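Local coordinates for protein 5-formaminoimidazole-4-carboxamide-1-(Beta)-D-ribofuranosyl 5'-monophosphate synthetase (Thermococcus kodakarensis, PDB 2PBZ) that binds ATP and probably acts as a metal-dependent, ATP-grasp ligase that forms a carbon-nitrogen bond in the purine pathway leading to IMP, at residues Pro124-Phe129 against Val162-Pro167; Asp190-Ile195 against Tyr209-Asn214. One frame throughout, in Å; residues are numbered along the deposited sequence.

Contact 1 (Pro124-Phe129 against Val162-Pro167). With ATP (adenosine-5'-triphosphate), chain D.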
ATOM      1  N   PRO A 124      37.986  -3.386  -2.598  1.00 93.37           N
ATOM      2  CA  PRO A 124      36.821  -2.805  -1.920  1.00 92.34           C
ATOM      3  C   PRO A 124      35.609  -2.898  -2.852  1.00 91.64           C
ATOM      4  O   PRO A 124      35.502  -3.830  -3.661  1.00 90.73           O
ATOM      5  CB  PRO A 124      37.253  -1.362  -1.728  1.00 92.68           C
ATOM      6  CG  PRO A 124      37.863  -1.071  -3.086  1.00 92.71           C
ATOM      7  CD  PRO A 124      38.656  -2.352  -3.421  1.00 92.81           C
ATOM      8  N   ASP A 125      34.727  -1.906  -2.755  1.00 91.15           N
ATOM      9  CA  ASP A 125      33.522  -1.858  -3.588  1.00 90.76           C
ATOM     10  C   ASP A 125      32.775  -3.199  -3.528  1.00 89.00           C
ATOM     11  O   ASP A 125      31.792  -3.422  -4.255  1.00 89.93           O
ATOM     12  CB  ASP A 125      33.882  -1.499  -5.053  1.00 92.58           C
ATOM     13  CG  ASP A 125      32.656  -1.022  -5.879  1.00 93.58           C
ATOM     14  OD1 ASP A 125      31.803  -1.871  -6.278  1.00 92.85           O
ATOM     15  OD2 ASP A 125      32.550   0.214  -6.112  1.00 93.74           O
ATOM     16  N   GLU A 126      33.261  -4.096  -2.673  1.00 85.97           N
ATOM     17  CA  GLU A 126      32.623  -5.384  -2.459  1.00 81.87           C
ATOM     18  C   GLU A 126      32.111  -5.263  -1.029  1.00 80.00           C
ATOM     19  O   GLU A 126      32.806  -5.635  -0.074  1.00 80.32           O
ATOM     20  CB  GLU A 126      33.629  -6.529  -2.549  1.00 81.36           C
ATOM     21  CG  GLU A 126      32.981  -7.904  -2.481  1.00 80.80           C
ATOM     22  CD  GLU A 126      32.189  -8.243  -3.731  1.00 80.10           C
ATOM     23  OE1 GLU A 126      31.361  -7.396  -4.156  1.00 79.52           O
ATOM     24  OE2 GLU A 126      32.395  -9.347  -4.290  1.00 79.40           O
ATOM     25  N   LEU A 127      30.919  -4.691  -0.878  1.00 76.95           N
ATOM     26  CA  LEU A 127      30.329  -4.543   0.443  1.00 73.80           C
ATOM     27  C   LEU A 127      29.608  -5.813   0.860  1.00 70.78           C
ATOM     28  O   LEU A 127      29.246  -6.648   0.025  1.00 69.80           O
ATOM     29  CB  LEU A 127      29.362  -3.359   0.470  1.00 74.75           C
ATOM     30  CG  LEU A 127      28.768  -2.916  -0.869  1.00 75.49           C
ATOM     31  CD1 LEU A 127      28.054  -4.085  -1.561  1.00 74.86           C
ATOM     32  CD2 LEU A 127      27.819  -1.752  -0.620  1.00 76.00           C
ATOM     33  N   TYR A 128      29.417  -5.959   2.165  1.00 67.95           N
ATOM     34  CA  TYR A 128      28.744  -7.133   2.701  1.00 65.04           C
ATOM     35  C   TYR A 128      27.764  -6.741   3.804  1.00 64.09           C
ATOM     36  O   TYR A 128      27.854  -5.654   4.371  1.00 64.08           O
ATOM     37  CB  TYR A 128      29.776  -8.122   3.248  1.00 62.14           C
ATOM     38  CG  TYR A 128      30.722  -8.646   2.200  1.00 59.62           C
ATOM     39  CD1 TYR A 128      31.907  -7.981   1.893  1.00 57.71           C
ATOM     40  CD2 TYR A 128      30.439  -9.823   1.518  1.00 58.05           C
ATOM     41  CE1 TYR A 128      32.790  -8.498   0.928  1.00 54.80           C
ATOM     42  CE2 TYR A 128      31.312 -10.335   0.558  1.00 55.34           C
ATOM     43  CZ  TYR A 128      32.475  -9.675   0.273  1.00 54.58           C
ATOM     44  OH  TYR A 128      33.335 -10.214  -0.645  1.00 56.37           O
ATOM     45  N   PHE A 129      26.830  -7.639   4.096  1.00 62.74           N
ATOM     46  CA  PHE A 129      25.841  -7.407   5.133  1.00 61.62           C
ATOM     47  C   PHE A 129      26.261  -8.218   6.358  1.00 61.54           C
ATOM     48  O   PHE A 129      26.678  -9.362   6.226  1.00 61.22           O
ATOM     49  CB  PHE A 129      24.458  -7.870   4.651  1.00 60.75           C
ATOM     50  CG  PHE A 129      23.317  -7.425   5.537  1.00 59.58           C
ATOM     51  CD1 PHE A 129      22.905  -6.085   5.557  1.00 58.22           C
ATOM     52  CD2 PHE A 129      22.666  -8.342   6.370  1.00 59.07           C
ATOM     53  CE1 PHE A 129      21.864  -5.665   6.394  1.00 57.50           C
ATOM     54  CE2 PHE A 129      21.621  -7.937   7.216  1.00 58.43           C
ATOM     55  CZ  PHE A 129      21.221  -6.593   7.228  1.00 58.84           C
ATOM     56  N   VAL A 162      28.384 -12.976   8.211  1.00 64.55           N
ATOM     57  CA  VAL A 162      28.615 -12.031   7.123  1.00 63.72           C
ATOM     58  C   VAL A 162      28.019 -12.589   5.853  1.00 63.84           C
ATOM     59  O   VAL A 162      28.293 -13.731   5.483  1.00 63.58           O
ATOM     60  CB  VAL A 162      30.112 -11.797   6.898  1.00 63.58           C
ATOM     61  CG1 VAL A 162      30.320 -10.657   5.904  1.00 64.85           C
ATOM     62  CG2 VAL A 162      30.787 -11.485   8.220  1.00 63.00           C
ATOM     63  N   GLU A 163      27.205 -11.787   5.174  1.00 65.26           N
ATOM     64  CA  GLU A 163      26.558 -12.259   3.957  1.00 66.30           C
ATOM     65  C   GLU A 163      26.846 -11.372   2.772  1.00 66.52           C
ATOM     66  O   GLU A 163      27.161 -10.190   2.926  1.00 66.53           O
ATOM     67  CB  GLU A 163      25.041 -12.373   4.176  1.00 66.84           C
ATOM     68  CG  GLU A 163      24.667 -13.055   5.488  1.00 69.36           C
ATOM     69  CD  GLU A 163      23.176 -13.318   5.635  1.00 70.86           C
ATOM     70  OE1 GLU A 163      22.359 -12.379   5.445  1.00 71.73           O
ATOM     71  OE2 GLU A 163      22.823 -14.478   5.962  1.00 71.97           O
ATOM     72  N   ARG A 164      26.748 -11.967   1.586  1.00 67.37           N
ATOM     73  CA  ARG A 164      26.971 -11.269   0.325  1.00 68.02           C
ATOM     74  C   ARG A 164      25.927 -10.162   0.259  1.00 67.60           C
ATOM     75  O   ARG A 164      24.757 -10.398   0.553  1.00 67.83           O
ATOM     76  CB  ARG A 164      26.771 -12.248  -0.835  1.00 70.18           C
ATOM     77  CG  ARG A 164      27.158 -11.729  -2.219  1.00 72.99           C
ATOM     78  CD  ARG A 164      28.676 -11.615  -2.356  1.00 76.78           C
ATOM     79  NE  ARG A 164      29.100 -11.376  -3.740  1.00 79.80           N
ATOM     80  CZ  ARG A 164      28.844 -10.265  -4.434  1.00 81.07           C
ATOM     81  NH1 ARG A 164      28.158  -9.262  -3.879  1.00 81.53           N
ATOM     82  NH2 ARG A 164      29.274 -10.156  -5.694  1.00 80.92           N
ATOM     83  N   PHE A 165      26.341  -8.952  -0.100  1.00 67.30           N
ATOM     84  CA  PHE A 165      25.391  -7.857  -0.198  1.00 66.40           C
ATOM     85  C   PHE A 165      24.521  -8.061  -1.433  1.00 66.36           C
ATOM     86  O   PHE A 165      25.036  -8.298  -2.534  1.00 65.65           O
ATOM     87  CB  PHE A 165      26.108  -6.532  -0.338  1.00 67.40           C
ATOM     88  CG  PHE A 165      25.180  -5.348  -0.359  1.00 68.32           C
ATOM     89  CD1 PHE A 165      24.849  -4.692   0.829  1.00 68.18           C
ATOM     90  CD2 PHE A 165      24.645  -4.878  -1.561  1.00 67.38           C
ATOM     91  CE1 PHE A 165      24.002  -3.578   0.830  1.00 67.71           C
ATOM     92  CE2 PHE A 165      23.794  -3.762  -1.570  1.00 68.14           C
ATOM     93  CZ  PHE A 165      23.475  -3.109  -0.367  1.00 66.96           C
ATOM     94  N   ILE A 166      23.208  -7.959  -1.266  1.00 65.44           N
ATOM     95  CA  ILE A 166      22.303  -8.134  -2.394  1.00 65.64           C
ATOM     96  C   ILE A 166      21.324  -6.974  -2.478  1.00 65.42           C
ATOM     97  O   ILE A 166      20.537  -6.750  -1.556  1.00 66.66           O
ATOM     98  CB  ILE A 166      21.499  -9.445  -2.279  1.00 64.93           C
ATOM     99  CG1 ILE A 166      22.451 -10.646  -2.204  1.00 64.86           C
ATOM    100  CG2 ILE A 166      20.571  -9.579  -3.469  1.00 64.62           C
ATOM    101  CD1 ILE A 166      21.757 -11.955  -1.834  1.00 65.49           C
ATOM    102  N   PRO A 167      21.366  -6.204  -3.578  1.00 65.10           N
ATOM    103  CA  PRO A 167      20.432  -5.078  -3.698  1.00 64.77           C
ATOM    104  C   PRO A 167      19.220  -5.557  -4.475  1.00 63.89           C
ATOM    105  O   PRO A 167      19.371  -6.304  -5.439  1.00 64.90           O
ATOM    106  CB  PRO A 167      21.235  -4.036  -4.482  1.00 64.41           C
ATOM    107  CG  PRO A 167      22.689  -4.619  -4.526  1.00 64.70           C
ATOM    108  CD  PRO A 167      22.435  -6.088  -4.574  1.00 64.39           C
TER
HETATM  109  PG  ATP D 400      16.021  -9.366  13.565  1.00 92.29           P
HETATM  110  O1G ATP D 400      16.683 -10.730  13.413  1.00 92.23           O
HETATM  111  O2G ATP D 400      16.584  -8.662  14.956  1.00 89.97           O
HETATM  112  O3G ATP D 400      14.392  -9.531  13.655  1.00 90.78           O
HETATM  113  PB  ATP D 400      15.853  -9.096  10.878  1.00 80.79           P
HETATM  114  O1B ATP D 400      16.493 -10.418  10.674  1.00 81.49           O
HETATM  115  O2B ATP D 400      14.237  -9.254  10.925  1.00 80.94           O
HETATM  116  O3B ATP D 400      16.394  -8.429  12.273  1.00 86.40           O
HETATM  117  PA  ATP D 400      15.896  -8.407   8.155  1.00 74.18           P
HETATM  118  O1A ATP D 400      14.440  -8.584   7.949  1.00 74.88           O
HETATM  119  O2A ATP D 400      16.690  -9.720   7.679  1.00 74.00           O
HETATM  120  O3A ATP D 400      16.285  -8.047   9.726  1.00 78.08           O
HETATM  121  O5' ATP D 400      16.437  -7.095   7.394  1.00 71.76           O
HETATM  122  C5' ATP D 400      16.135  -7.116   6.032  1.00 70.05           C
HETATM  123  C4' ATP D 400      16.677  -5.789   5.517  1.00 67.80           C
HETATM  124  O4' ATP D 400      18.125  -5.672   5.715  1.00 65.41           O
HETATM  125  C3' ATP D 400      16.377  -5.576   4.033  1.00 66.49           C
HETATM  126  O3' ATP D 400      15.568  -4.437   3.886  1.00 67.23           O
HETATM  127  C2' ATP D 400      17.712  -5.410   3.343  1.00 66.05           C
HETATM  128  O2' ATP D 400      17.798  -4.105   2.739  1.00 65.55           O
HETATM  129  C1' ATP D 400      18.786  -5.620   4.427  1.00 65.07           C
HETATM  130  N9  ATP D 400      19.485  -6.888   4.116  1.00 64.36           N
HETATM  131  C8  ATP D 400      19.298  -8.121   4.708  1.00 63.82           C
HETATM  132  N7  ATP D 400      20.082  -9.003   4.183  1.00 64.27           N
HETATM  133  C5  ATP D 400      20.824  -8.410   3.210  1.00 65.37           C
HETATM  134  C6  ATP D 400      21.844  -8.845   2.306  1.00 66.01           C
HETATM  135  N6  ATP D 400      22.255 -10.182   2.318  1.00 66.30           N
HETATM  136  N1  ATP D 400      22.388  -7.929   1.430  1.00 66.34           N
HETATM  137  C2  ATP D 400      21.999  -6.639   1.411  1.00 64.76           C
HETATM  138  N3  ATP D 400      21.049  -6.200   2.253  1.00 64.13           N
HETATM  139  C4  ATP D 400      20.458  -7.037   3.157  1.00 64.67           C
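Phe-129 O takes the N-H of Glu-163 at 2.7 Å, almost straight at 173°, and the CA-H of Val-162 leans on the same oxygen. The return bond, Phe-129 N to Glu-163 O at 2.8 Å, closes an antiparallel hydrogen-bonded pair where strand 128-131 meets strand 161-164. The two side chains of this pair leave on one face of the sheet, where the adenine of ATP lies. Phe-129, with CG anti to its backbone N (chi1 -168°), lays its ring against the purine, ATP C8 standing 3.4 Å above the ring plane toward its rim. Glu-163 OE1 is its nearest atom to the exocyclic ATP N6, while OE2 makes salt bridges with Arg-131 and Arg-161.

Past the bridge the Phe-165 ring is sandwiched between Leu-127 and the adenine. Leu-127 CD2 sits 4.3 Å from the Phe-165 ring centroid, over the middle of one face; ATP C2 meets the opposite face near the rim. Leu-127 CD1 presses on Phe-165 CB at 3.4 Å. Farther out, Glu-126 OE2 lies over the face of the Arg-164 guanidinium, 3.5 Å from NH2, a salt bridge of charges to which no N-H points.

Both hydrogen bonds from 162-167 to the adenine use main-chain atoms: ATP N6 donates to Arg-164 O at 3.1 Å, and Ile-166 N donates to ATP N1 at 2.8 Å. A donor at N6 beside an acceptor at N1 is the pattern of adenine, and guanine, with a carbonyl and an N-H there, would probably meet both groups with the wrong polarity.

Contact 2 (Asp190-Ile195 against Tyr209-Asn214). With ATP (adenosine-5'-triphosphate), chain D.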
ATOM      1  N   ASP A 190       4.698  -8.846   2.123  1.00 41.39           N
ATOM      2  CA  ASP A 190       5.012  -7.609   2.763  1.00 41.62           C
ATOM      3  C   ASP A 190       6.339  -7.051   2.275  1.00 42.41           C
ATOM      4  O   ASP A 190       7.161  -7.756   1.711  1.00 41.98           O
ATOM      5  CB  ASP A 190       5.062  -7.879   4.270  1.00 43.03           C
ATOM      6  CG  ASP A 190       5.509  -6.691   5.059  1.00 45.52           C
ATOM      7  OD1 ASP A 190       4.755  -5.687   5.075  1.00 47.51           O
ATOM      8  OD2 ASP A 190       6.614  -6.757   5.653  1.00 44.49           O
ATOM      9  N   GLU A 191       6.519  -5.760   2.501  1.00 44.47           N
ATOM     10  CA  GLU A 191       7.739  -5.042   2.165  1.00 45.86           C
ATOM     11  C   GLU A 191       7.988  -4.127   3.365  1.00 44.62           C
ATOM     12  O   GLU A 191       7.095  -3.377   3.751  1.00 43.91           O
ATOM     13  CB  GLU A 191       7.519  -4.223   0.899  1.00 48.82           C
ATOM     14  CG  GLU A 191       8.674  -3.330   0.529  1.00 53.22           C
ATOM     15  CD  GLU A 191       8.600  -2.875  -0.920  1.00 54.54           C
ATOM     16  OE1 GLU A 191       7.560  -2.284  -1.314  1.00 54.26           O
ATOM     17  OE2 GLU A 191       9.593  -3.123  -1.647  1.00 55.96           O
ATOM     18  N   ARG A 192       9.174  -4.205   3.967  1.00 43.38           N
ATOM     19  CA  ARG A 192       9.493  -3.393   5.140  1.00 43.57           C
ATOM     20  C   ARG A 192       9.770  -1.915   4.846  1.00 44.75           C
ATOM     21  O   ARG A 192      10.296  -1.553   3.782  1.00 46.74           O
ATOM     22  CB  ARG A 192      10.726  -3.953   5.874  1.00 42.41           C
ATOM     23  CG  ARG A 192      10.729  -5.445   6.154  1.00 41.90           C
ATOM     24  CD  ARG A 192      10.030  -5.814   7.446  1.00 42.32           C
ATOM     25  NE  ARG A 192       8.999  -6.819   7.226  1.00 42.73           N
ATOM     26  CZ  ARG A 192       8.986  -8.022   7.785  1.00 42.03           C
ATOM     27  NH1 ARG A 192       9.963  -8.388   8.607  1.00 40.74           N
ATOM     28  NH2 ARG A 192       7.986  -8.846   7.522  1.00 39.85           N
ATOM     29  N   VAL A 193       9.390  -1.063   5.793  1.00 45.01           N
ATOM     30  CA  VAL A 193       9.664   0.365   5.704  1.00 46.33           C
ATOM     31  C   VAL A 193      10.790   0.540   6.717  1.00 47.57           C
ATOM     32  O   VAL A 193      10.581   0.435   7.917  1.00 46.17           O
ATOM     33  CB  VAL A 193       8.448   1.256   6.092  1.00 45.24           C
ATOM     34  CG1 VAL A 193       8.830   2.742   5.957  1.00 45.75           C
ATOM     35  CG2 VAL A 193       7.277   0.958   5.190  1.00 44.66           C
ATOM     36  N   LEU A 194      11.995   0.763   6.205  1.00 50.47           N
ATOM     37  CA  LEU A 194      13.184   0.929   7.031  1.00 52.14           C
ATOM     38  C   LEU A 194      13.576   2.379   7.178  1.00 53.87           C
ATOM     39  O   LEU A 194      13.117   3.231   6.410  1.00 54.97           O
ATOM     40  CB  LEU A 194      14.350   0.148   6.412  1.00 51.77           C
ATOM     41  CG  LEU A 194      14.482  -1.335   6.779  1.00 50.91           C
ATOM     42  CD1 LEU A 194      13.135  -2.023   6.739  1.00 49.20           C
ATOM     43  CD2 LEU A 194      15.462  -1.987   5.820  1.00 49.79           C
ATOM     44  N   ILE A 195      14.421   2.671   8.163  1.00 55.97           N
ATOM     45  CA  ILE A 195      14.823   4.043   8.346  1.00 59.10           C
ATOM     46  C   ILE A 195      15.875   4.295   7.293  1.00 60.10           C
ATOM     47  O   ILE A 195      16.282   5.426   7.048  1.00 59.74           O
ATOM     48  CB  ILE A 195      15.322   4.303   9.788  1.00 60.01           C
ATOM     49  CG1 ILE A 195      16.744   3.841  10.009  1.00 60.93           C
ATOM     50  CG2 ILE A 195      14.446   3.542  10.752  1.00 60.18           C
ATOM     51  CD1 ILE A 195      17.105   3.872  11.493  1.00 62.45           C
ATOM     52  N   TYR A 209      18.941  -0.495   9.495  1.00 49.52           N
ATOM     53  CA  TYR A 209      17.881  -1.232   8.828  1.00 49.24           C
ATOM     54  C   TYR A 209      16.709  -1.580   9.721  1.00 49.55           C
ATOM     55  O   TYR A 209      15.961  -2.513   9.438  1.00 50.71           O
ATOM     56  CB  TYR A 209      18.439  -2.492   8.181  1.00 49.79           C
ATOM     57  CG  TYR A 209      19.291  -2.177   6.981  1.00 52.05           C
ATOM     58  CD1 TYR A 209      20.593  -1.687   7.131  1.00 52.78           C
ATOM     59  CD2 TYR A 209      18.785  -2.317   5.692  1.00 52.14           C
ATOM     60  CE1 TYR A 209      21.363  -1.343   6.020  1.00 53.20           C
ATOM     61  CE2 TYR A 209      19.550  -1.982   4.577  1.00 53.16           C
ATOM     62  CZ  TYR A 209      20.831  -1.495   4.739  1.00 53.03           C
ATOM     63  OH  TYR A 209      21.561  -1.155   3.616  1.00 53.98           O
ATOM     64  N   THR A 210      16.553  -0.826  10.801  1.00 49.03           N
ATOM     65  CA  THR A 210      15.449  -1.027  11.741  1.00 49.06           C
ATOM     66  C   THR A 210      14.096  -0.750  11.066  1.00 48.16           C
ATOM     67  O   THR A 210      13.912   0.287  10.429  1.00 46.66           O
ATOM     68  CB  THR A 210      15.596  -0.076  12.954  1.00 50.68           C
ATOM     69  OG1 THR A 210      16.937  -0.161  13.458  1.00 51.85           O
ATOM     70  CG2 THR A 210      14.618  -0.449  14.054  1.00 51.57           C
ATOM     71  N   ILE A 211      13.145  -1.668  11.215  1.00 48.76           N
ATOM     72  CA  ILE A 211      11.842  -1.458  10.591  1.00 48.49           C
ATOM     73  C   ILE A 211      11.002  -0.444  11.365  1.00 47.39           C
ATOM     74  O   ILE A 211      11.016  -0.400  12.600  1.00 47.57           O
ATOM     75  CB  ILE A 211      11.024  -2.775  10.449  1.00 49.11           C
ATOM     76  CG1 ILE A 211      10.252  -3.044  11.735  1.00 49.95           C
ATOM     77  CG2 ILE A 211      11.940  -3.957  10.125  1.00 48.63           C
ATOM     78  CD1 ILE A 211       8.760  -3.300  11.502  1.00 53.85           C
ATOM     79  N   VAL A 212      10.272   0.371  10.613  1.00 46.10           N
ATOM     80  CA  VAL A 212       9.408   1.382  11.183  1.00 44.20           C
ATOM     81  C   VAL A 212       7.969   0.932  10.916  1.00 44.22           C
ATOM     82  O   VAL A 212       7.071   1.163  11.720  1.00 45.47           O
ATOM     83  CB  VAL A 212       9.658   2.747  10.499  1.00 42.71           C
ATOM     84  CG1 VAL A 212       9.031   3.861  11.309  1.00 41.67           C
ATOM     85  CG2 VAL A 212      11.142   2.964  10.322  1.00 41.36           C
ATOM     86  N   GLY A 213       7.771   0.284   9.771  1.00 44.06           N
ATOM     87  CA  GLY A 213       6.450  -0.180   9.378  1.00 42.10           C
ATOM     88  C   GLY A 213       6.479  -1.207   8.259  1.00 41.81           C
ATOM     89  O   GLY A 213       7.527  -1.766   7.934  1.00 39.76           O
ATOM     90  N   ASN A 214       5.321  -1.445   7.658  1.00 41.43           N
ATOM     91  CA  ASN A 214       5.209  -2.428   6.603  1.00 41.95           C
ATOM     92  C   ASN A 214       4.267  -1.961   5.495  1.00 43.34           C
ATOM     93  O   ASN A 214       3.258  -1.322   5.770  1.00 42.94           O
ATOM     94  CB  ASN A 214       4.685  -3.742   7.195  1.00 42.63           C
ATOM     95  CG  ASN A 214       5.530  -4.246   8.358  1.00 42.53           C
ATOM     96  OD1 ASN A 214       6.498  -4.980   8.171  1.00 43.40           O
ATOM     97  ND2 ASN A 214       5.167  -3.841   9.566  1.00 40.42           N
TER
HETATM   98  PG  ATP D 400      16.021  -9.366  13.565  1.00 92.29           P
HETATM   99  O1G ATP D 400      16.683 -10.730  13.413  1.00 92.23           O
HETATM  100  O2G ATP D 400      16.584  -8.662  14.956  1.00 89.97           O
HETATM  101  O3G ATP D 400      14.392  -9.531  13.655  1.00 90.78           O
HETATM  102  PB  ATP D 400      15.853  -9.096  10.878  1.00 80.79           P
HETATM  103  O1B ATP D 400      16.493 -10.418  10.674  1.00 81.49           O
HETATM  104  O2B ATP D 400      14.237  -9.254  10.925  1.00 80.94           O
HETATM  105  O3B ATP D 400      16.394  -8.429  12.273  1.00 86.40           O
HETATM  106  PA  ATP D 400      15.896  -8.407   8.155  1.00 74.18           P
HETATM  107  O1A ATP D 400      14.440  -8.584   7.949  1.00 74.88           O
HETATM  108  O2A ATP D 400      16.690  -9.720   7.679  1.00 74.00           O
HETATM  109  O3A ATP D 400      16.285  -8.047   9.726  1.00 78.08           O
HETATM  110  O5' ATP D 400      16.437  -7.095   7.394  1.00 71.76           O
HETATM  111  C5' ATP D 400      16.135  -7.116   6.032  1.00 70.05           C
HETATM  112  C4' ATP D 400      16.677  -5.789   5.517  1.00 67.80           C
HETATM  113  O4' ATP D 400      18.125  -5.672   5.715  1.00 65.41           O
HETATM  114  C3' ATP D 400      16.377  -5.576   4.033  1.00 66.49           C
HETATM  115  O3' ATP D 400      15.568  -4.437   3.886  1.00 67.23           O
HETATM  116  C2' ATP D 400      17.712  -5.410   3.343  1.00 66.05           C
HETATM  117  O2' ATP D 400      17.798  -4.105   2.739  1.00 65.55           O
HETATM  118  C1' ATP D 400      18.786  -5.620   4.427  1.00 65.07           C
HETATM  119  N9  ATP D 400      19.485  -6.888   4.116  1.00 64.36           N
HETATM  120  C8  ATP D 400      19.298  -8.121   4.708  1.00 63.82           C
HETATM  121  N7  ATP D 400      20.082  -9.003   4.183  1.00 64.27           N
HETATM  122  C5  ATP D 400      20.824  -8.410   3.210  1.00 65.37           C
HETATM  123  C6  ATP D 400      21.844  -8.845   2.306  1.00 66.01           C
HETATM  124  N6  ATP D 400      22.255 -10.182   2.318  1.00 66.30           N
HETATM  125  N1  ATP D 400      22.388  -7.929   1.430  1.00 66.34           N
HETATM  126  C2  ATP D 400      21.999  -6.639   1.411  1.00 64.76           C
HETATM  127  N3  ATP D 400      21.049  -6.200   2.253  1.00 64.13           N
HETATM  128  C4  ATP D 400      20.458  -7.037   3.157  1.00 64.67           C
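A classic beta bulge joins the end of strand 183-194 to the start of strand 211-216: Val-212 and Gly-213 both face Val-193. Val-193 O takes the N-H of Val-212 at 2.7 Å. A weak bond runs from Gly-213 N to Val-193 O at 3.4 Å, and Val-193 N answers with a bond to Gly-213 O at 2.9 Å. The extra residue shifts the register, bringing Leu-194 opposite Ile-211. Beyond it, Ile-195 CG2 abuts Val-212 CG2 at 3.4 Å, the two side chains crossing at about a right angle.

Leu-194 CG is anti to its carbonyl carbon (chi1 -86°) and rests near Tyr-209 O; from there CD2 touches Tyr-209 CD2, 3.3 Å away, and also comes close to the ribose O3' of ATP. Tyr-209 CE2 in turn lies 3.3 Å from ATP O2', so both residues wall the sugar.

At the other end Arg-192 grips Asp-190 side-on: NE at 2.9 Å and NH2 at 3.1 Å both reach OD2, which lies in the guanidinium plane. An alanine in place of Asp-190 would probably leave NE of Arg-192 without this carboxylate and the guanidinium freer to turn, with Asp-270 left as a partner of NH2.

Strand 170-178 flanks 183-194 on the side away from 211-216, and its Tyr-172 forms a cation-pi pair with Arg-192. Gly-213 and Asn-214 pair antiparallel with a strand of the third subunit, carrying the sheet across that interface.

How the contacts relate
Contact 1 and contact 2 lie in different sheets, their centres 20 Å apart, and come one after the other along the chain. ATP bridges them: 124-129/162-167 holds the adenine, 190-195/209-214 borders the ribose. They also meet directly, Phe-129 CE1 packing on Tyr-209 CD1 at 4.2 Å, so that the aromatic ring on the base and the one beside the sugar touch. Tyr-172, whose OH is hydrogen-bonded to the same ATP, ties Arg-192 of contact 2 to the nucleotide site. The second subunit touches both contacts, with its Trp-202 on Leu-127 and its Arg-201 on Leu-194 and Tyr-209, placing this nucleotide pocket close to a subunit interface.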